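Local coordinates for protein galactan 1,3-beta-galactosidase (Phanerochaete chrysosporium, PDB 7BYS) that probably cleaves beta-1,3-linked galactose from the ends of galactan chains and carries a calcium-containing carbohydrate-binding module, at residues Ala43-Val48 with Ile74-Val80; Gln62-Leu66 with Cys119-Thr123. All blocks are in the same frame, centred on the assembly; numbering follows the deposited sequence.

Contact 1 of 2, residues Ala43-Val48 with Ile74-Val80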
loop_
_atom_site.group_PDB
_atom_site.type_symbol
_atom_site.label_atom_id
_atom_site.label_comp_id
_atom_site.label_asym_id
_atom_site.label_seq_id
_atom_site.Cartn_x
_atom_site.Cartn_y
_atom_site.Cartn_z
ATOM N N ALA A 43 3.641 -1.028 16.929
ATOM C CA ALA A 43 3.595 -2.275 16.183
ATOM C C ALA A 43 2.666 -3.291 16.827
ATOM O O ALA A 43 2.395 -4.338 16.220
ATOM C CB ALA A 43 5.005 -2.865 16.076
ATOM N N LEU A 44 2.168 -2.999 18.026
ATOM C CA LEU A 44 1.358 -3.921 18.802
ATOM C C LEU A 44 -0.122 -3.656 18.559
ATOM O O LEU A 44 -0.515 -2.655 17.965
ATOM C CB LEU A 44 1.692 -3.781 20.287
ATOM C CG LEU A 44 3.192 -3.849 20.583
ATOM C CD1 LEU A 44 3.478 -3.614 22.064
ATOM C CD2 LEU A 44 3.746 -5.186 20.123
ATOM N N PHE A 45 -0.949 -4.570 19.047
ATOM C CA PHE A 45 -2.354 -4.588 18.667
ATOM C C PHE A 45 -3.134 -3.498 19.388
ATOM O O PHE A 45 -3.163 -3.456 20.627
ATOM C CB PHE A 45 -2.941 -5.955 18.988
ATOM C CG PHE A 45 -4.382 -6.113 18.590
ATOM C CD1 PHE A 45 -4.841 -5.631 17.370
ATOM C CD2 PHE A 45 -5.271 -6.781 19.417
ATOM C CE1 PHE A 45 -6.151 -5.806 16.992
ATOM C CE2 PHE A 45 -6.589 -6.956 19.037
ATOM C CZ PHE A 45 -7.031 -6.458 17.831
ATOM N N LYS A 46 -3.774 -2.630 18.611
ATOM C CA LYS A 46 -4.779 -1.701 19.100
ATOM C C LYS A 46 -6.177 -2.078 18.640
ATOM O O LYS A 46 -7.091 -2.160 19.463
ATOM C CB LYS A 46 -4.458 -0.270 18.645
ATOM C CG LYS A 46 -5.514 0.745 19.073
ATOM C CD LYS A 46 -5.116 2.153 18.663
ATOM C CE LYS A 46 -6.215 3.154 18.983
ATOM N NZ LYS A 46 -6.284 3.436 20.444
ATOM N N ALA A 47 -6.368 -2.317 17.337
ATOM C CA ALA A 47 -7.663 -2.759 16.836
ATOM C C ALA A 47 -7.514 -3.210 15.395
ATOM O O ALA A 47 -6.599 -2.782 14.681
ATOM C CB ALA A 47 -8.701 -1.636 16.905
ATOM N N VAL A 48 -8.433 -4.074 14.969
ATOM C CA VAL A 48 -8.725 -4.239 13.547
ATOM C C VAL A 48 -9.870 -3.279 13.251
ATOM O O VAL A 48 -10.967 -3.433 13.795
ATOM C CB VAL A 48 -9.100 -5.685 13.190
ATOM C CG1 VAL A 48 -9.519 -5.771 11.712
ATOM C CG2 VAL A 48 -7.935 -6.633 13.453
ATOM N N ILE A 74 -4.311 -11.884 21.725
ATOM C CA ILE A 74 -4.733 -10.624 21.120
ATOM C C ILE A 74 -4.773 -9.509 22.158
ATOM O O ILE A 74 -5.616 -8.610 22.087
ATOM C CB ILE A 74 -6.048 -10.739 20.323
ATOM C CG1 ILE A 74 -7.241 -11.107 21.218
ATOM C CG2 ILE A 74 -5.883 -11.730 19.157
ATOM C CD1 ILE A 74 -8.570 -10.712 20.597
ATOM N N SER A 75 -3.842 -9.546 23.112
ATOM C CA SER A 75 -3.661 -8.426 24.025
ATOM C C SER A 75 -2.950 -7.265 23.321
ATOM O O SER A 75 -2.432 -7.394 22.207
ATOM C CB SER A 75 -2.807 -8.856 25.217
ATOM O OG SER A 75 -1.445 -8.961 24.843
ATOM N N THR A 76 -2.921 -6.106 23.995
ATOM C CA THR A 76 -2.223 -4.944 23.444
ATOM C C THR A 76 -0.711 -5.086 23.479
ATOM O O THR A 76 -0.013 -4.162 23.045
ATOM C CB THR A 76 -2.617 -3.658 24.175
ATOM O OG1 THR A 76 -2.358 -3.803 25.580
ATOM C CG2 THR A 76 -4.068 -3.354 23.966
ATOM N N SER A 77 -0.188 -6.195 23.991
ATOM C CA SER A 77 1.238 -6.488 23.937
ATOM C C SER A 77 1.586 -7.496 22.849
ATOM O O SER A 77 2.752 -7.885 22.725
ATOM C CB SER A 77 1.723 -7.000 25.296
ATOM O OG SER A 77 1.315 -6.129 26.332
ATOM N N ASN A 78 0.608 -7.917 22.049
ATOM C CA ASN A 78 0.819 -8.905 21.002
ATOM C C ASN A 78 0.656 -8.259 19.631
ATOM O O ASN A 78 0.308 -7.081 19.513
ATOM C CB ASN A 78 -0.153 -10.069 21.173
ATOM C CG ASN A 78 0.260 -11.004 22.282
ATOM O OD1 ASN A 78 -0.312 -10.989 23.368
ATOM N ND2 ASN A 78 1.259 -11.826 22.014
ATOM N N VAL A 79 0.893 -9.064 18.598
ATOM C CA VAL A 79 0.867 -8.625 17.206
ATOM C C VAL A 79 -0.372 -9.199 16.526
ATOM O O VAL A 79 -0.640 -10.404 16.612
ATOM C CB VAL A 79 2.144 -9.067 16.477
ATOM C CG1 VAL A 79 2.007 -8.847 14.983
ATOM C CG2 VAL A 79 3.359 -8.319 17.030
ATOM N N VAL A 80 -1.135 -8.332 15.863
ATOM C CA VAL A 80 -2.258 -8.739 15.020
ATOM C C VAL A 80 -2.066 -8.016 13.699
ATOM O O VAL A 80 -2.154 -6.782 13.653
ATOM C CB VAL A 80 -3.613 -8.370 15.639
ATOM C CG1 VAL A 80 -4.731 -8.565 14.615
ATOM C CG2 VAL A 80 -3.883 -9.204 16.885
HETATM O O HOH W 1 -0.253 -5.536 15.868
HETATM O O HOH W 2 -4.159 -4.726 14.013
#
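F45 lays one face of its ring on V80, and this pairing ties the loop before strand 48-53 to strand 79-88. The methyl CG2 of V80 sits 3.7 Å from the centroid of the F45 ring, 16° off the ring normal, a CH-pi contact over the face. The ring's edge meets a different chemistry: the carbonyl oxygen of I74 lies in the ring plane, 3.3 Å from F45 CD2, where aromatic C-H groups carry a slight positive charge. Having CG anti to the backbone N (chi1 -178°) points the ring so that its CD2 edge faces that carbonyl and one face turns to the valine, while the side chain of I74 runs alongside. The other methyl of V80, CG1, also reaches CG2 of V48, so V80 is shared by two residues of 43-48. Backbone atoms fix the root of the ring. F45 N donates to N78 O at 2.8 Å, a bond bent at the hydrogen (135°), although the donor lies close to the line of the N78 C=O bond. L44 packs beside this point over the type I turn S75-N78, its CB 3.3 Å from T76 O. S75 OG braces the turn, accepting from S77 N in an ST turn and donating to N78 OD1; N78 ND2 is hydrogen-bonded to the backbone oxygen of D101. A water joins A43 O to V80 N, a second link between the backbones. Strand 79-88 also carries E81 and R82, galactose-binding residues of this enzyme. A loop of one propeller blade thus packs on the first strand of the next through a ring that is apolar over its face and weakly electrostatic at its rim, fastened by one direct hydrogen bond plus water.

Contact 2 of 2, residues Gln62-Leu66 with Cys119-Thr123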
loop_
_atom_site.group_PDB
_atom_site.type_symbol
_atom_site.label_atom_id
_atom_site.label_comp_id
_atom_site.label_asym_id
_atom_site.label_seq_id
_atom_site.Cartn_x
_atom_site.Cartn_y
_atom_site.Cartn_z
ATOM N N GLN A 62 -16.610 2.502 10.896
ATOM C CA GLN A 62 -17.543 1.869 11.814
ATOM C C GLN A 62 -16.805 1.473 13.084
ATOM O O GLN A 62 -15.588 1.641 13.204
ATOM C CB GLN A 62 -18.187 0.639 11.160
ATOM C CG GLN A 62 -18.628 0.868 9.728
ATOM C CD GLN A 62 -19.697 1.928 9.631
ATOM O OE1 GLN A 62 -20.680 1.897 10.370
ATOM N NE2 GLN A 62 -19.513 2.876 8.713
ATOM N N ASN A 63 -17.556 0.958 14.053
ATOM C CA ASN A 63 -16.921 0.421 15.248
ATOM C C ASN A 63 -15.889 -0.639 14.857
ATOM O O ASN A 63 -16.037 -1.340 13.853
ATOM C CB ASN A 63 -17.987 -0.150 16.191
ATOM C CG ASN A 63 -18.895 0.936 16.765
ATOM O OD1 ASN A 63 -18.419 1.900 17.365
ATOM N ND2 ASN A 63 -20.200 0.791 16.567
ATOM N N ASP A 64 -14.818 -0.731 15.640
ATOM C CA ASP A 64 -13.739 -1.657 15.316
ATOM C C ASP A 64 -14.254 -3.087 15.203
ATOM O O ASP A 64 -15.130 -3.518 15.959
ATOM C CB ASP A 64 -12.645 -1.581 16.378
ATOM C CG ASP A 64 -11.874 -0.275 16.332
ATOM O OD1 ASP A 64 -11.784 0.337 15.249
ATOM O OD2 ASP A 64 -11.342 0.125 17.392
ATOM N N ALA A 65 -13.699 -3.827 14.248
ATOM C CA ALA A 65 -14.114 -5.208 14.052
ATOM C C ALA A 65 -13.491 -6.155 15.074
ATOM O O ALA A 65 -14.094 -7.182 15.409
ATOM C CB ALA A 65 -13.749 -5.663 12.639
ATOM N N LEU A 66 -12.291 -5.850 15.565
ATOM C CA LEU A 66 -11.638 -6.693 16.561
ATOM C C LEU A 66 -10.906 -5.810 17.560
ATOM O O LEU A 66 -10.227 -4.851 17.179
ATOM C CB LEU A 66 -10.669 -7.718 15.927
ATOM C CG LEU A 66 -10.174 -8.789 16.903
ATOM C CD1 LEU A 66 -11.321 -9.720 17.241
ATOM C CD2 LEU A 66 -8.998 -9.558 16.318
ATOM N N CYS A 119 -18.979 -5.873 9.852
ATOM C CA CYS A 119 -18.077 -5.174 10.760
ATOM C C CYS A 119 -18.101 -5.737 12.169
ATOM O O CYS A 119 -17.335 -5.277 13.015
ATOM C CB CYS A 119 -18.336 -3.662 10.788
ATOM S SG CYS A 119 -17.705 -2.707 9.364
ATOM N N GLY A 120 -18.930 -6.743 12.438
ATOM C CA GLY A 120 -18.922 -7.375 13.727
ATOM C C GLY A 120 -19.520 -6.470 14.780
ATOM O O GLY A 120 -20.571 -5.862 14.567
ATOM N N PRO A 121 -18.844 -6.328 15.926
ATOM C CA PRO A 121 -17.502 -6.823 16.270
ATOM C C PRO A 121 -17.362 -8.337 16.254
ATOM O O PRO A 121 -18.340 -9.062 16.466
ATOM C CB PRO A 121 -17.292 -6.305 17.699
ATOM C CG PRO A 121 -18.207 -5.133 17.807
ATOM C CD PRO A 121 -19.415 -5.510 17.011
ATOM N N TYR A 122 -16.149 -8.801 15.983
ATOM C CA TYR A 122 -15.855 -10.216 15.832
ATOM C C TYR A 122 -15.489 -10.835 17.176
ATOM O O TYR A 122 -15.049 -10.150 18.103
ATOM C CB TYR A 122 -14.701 -10.415 14.832
ATOM C CG TYR A 122 -15.109 -10.208 13.395
ATOM C CD1 TYR A 122 -15.507 -8.954 12.937
ATOM C CD2 TYR A 122 -15.107 -11.277 12.488
ATOM C CE1 TYR A 122 -15.899 -8.762 11.629
ATOM C CE2 TYR A 122 -15.490 -11.091 11.173
ATOM C CZ TYR A 122 -15.884 -9.833 10.750
ATOM O OH TYR A 122 -16.283 -9.613 9.459
ATOM N N THR A 123 -15.653 -12.153 17.261
ATOM C CA THR A 123 -15.339 -12.925 18.458
ATOM C C THR A 123 -14.144 -13.826 18.163
ATOM O O THR A 123 -14.212 -14.688 17.276
ATOM C CB THR A 123 -16.548 -13.754 18.902
ATOM O OG1 THR A 123 -17.017 -14.551 17.813
ATOM C CG2 THR A 123 -17.674 -12.851 19.382
HETATM O O HOH W 3 -18.282 -2.913 14.307
#
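The carbonyl oxygen of A65 receives Y122 N at 2.7 Å in a nearly straight bond (169° at the hydrogen), with the donor in the carbonyl plane. P121 CA adds a longer C-H contact to the same oxygen, and Y122 CB rests 3.3 Å from it. With chi1 at -75°, Y122 CG stands beside its own backbone N, which brings the CD1 edge of the ring up to A65: CD1 comes within 3.7 Å of A65 CB, while A65 O lies at the ring's edge. The ring also reaches F34 of strand 30-36 and Y94 and M96 of strand 93-101, in neighbouring propeller blades, and its OH is tied to P118 O. Replacing Y122 with alanine would probably open a gap beside A65 CB and leave P118 O without its hydroxyl partner. Toward C119 the fit changes character. A65 CA makes a C-H contact with C119 O, and a water donates to both that oxygen and N63 O, bridging two carbonyls that could not bond to each other. The aliphatic part of Q62 leans on sulfur, CG lying 3.7 Å from C119 SG, itself bonded to C50 in strand 48-53. A cis peptide precedes P121. The join therefore combines one strong backbone bond, a water bridge between acceptors and a neighbouring covalent crosslink, with Y122 and L66 supplying apolar cover.

How the contacts relate
Contacts 1 and 2 lie with their centres 14 Å apart on the same side of the chain's centre, within the glycoside hydrolase family 43 region. Their segments alternate along the chain, 43-48, 62-66, 74-80 and then 119-123. The two meet at V48, whose backbone pairs with A65 and L66 in a classic beta bulge, while A47 packs on D64. Both contacts join the successive four-stranded antiparallel sheets 22-61 and 79-128, neighbouring blades of the five-bladed beta-propeller characteristic of this family. Contact 1 leads into the innermost strand, 79-88, with its galactose-binding residues; contact 2 ties loops near the outer strands, 60-61 and 123-128.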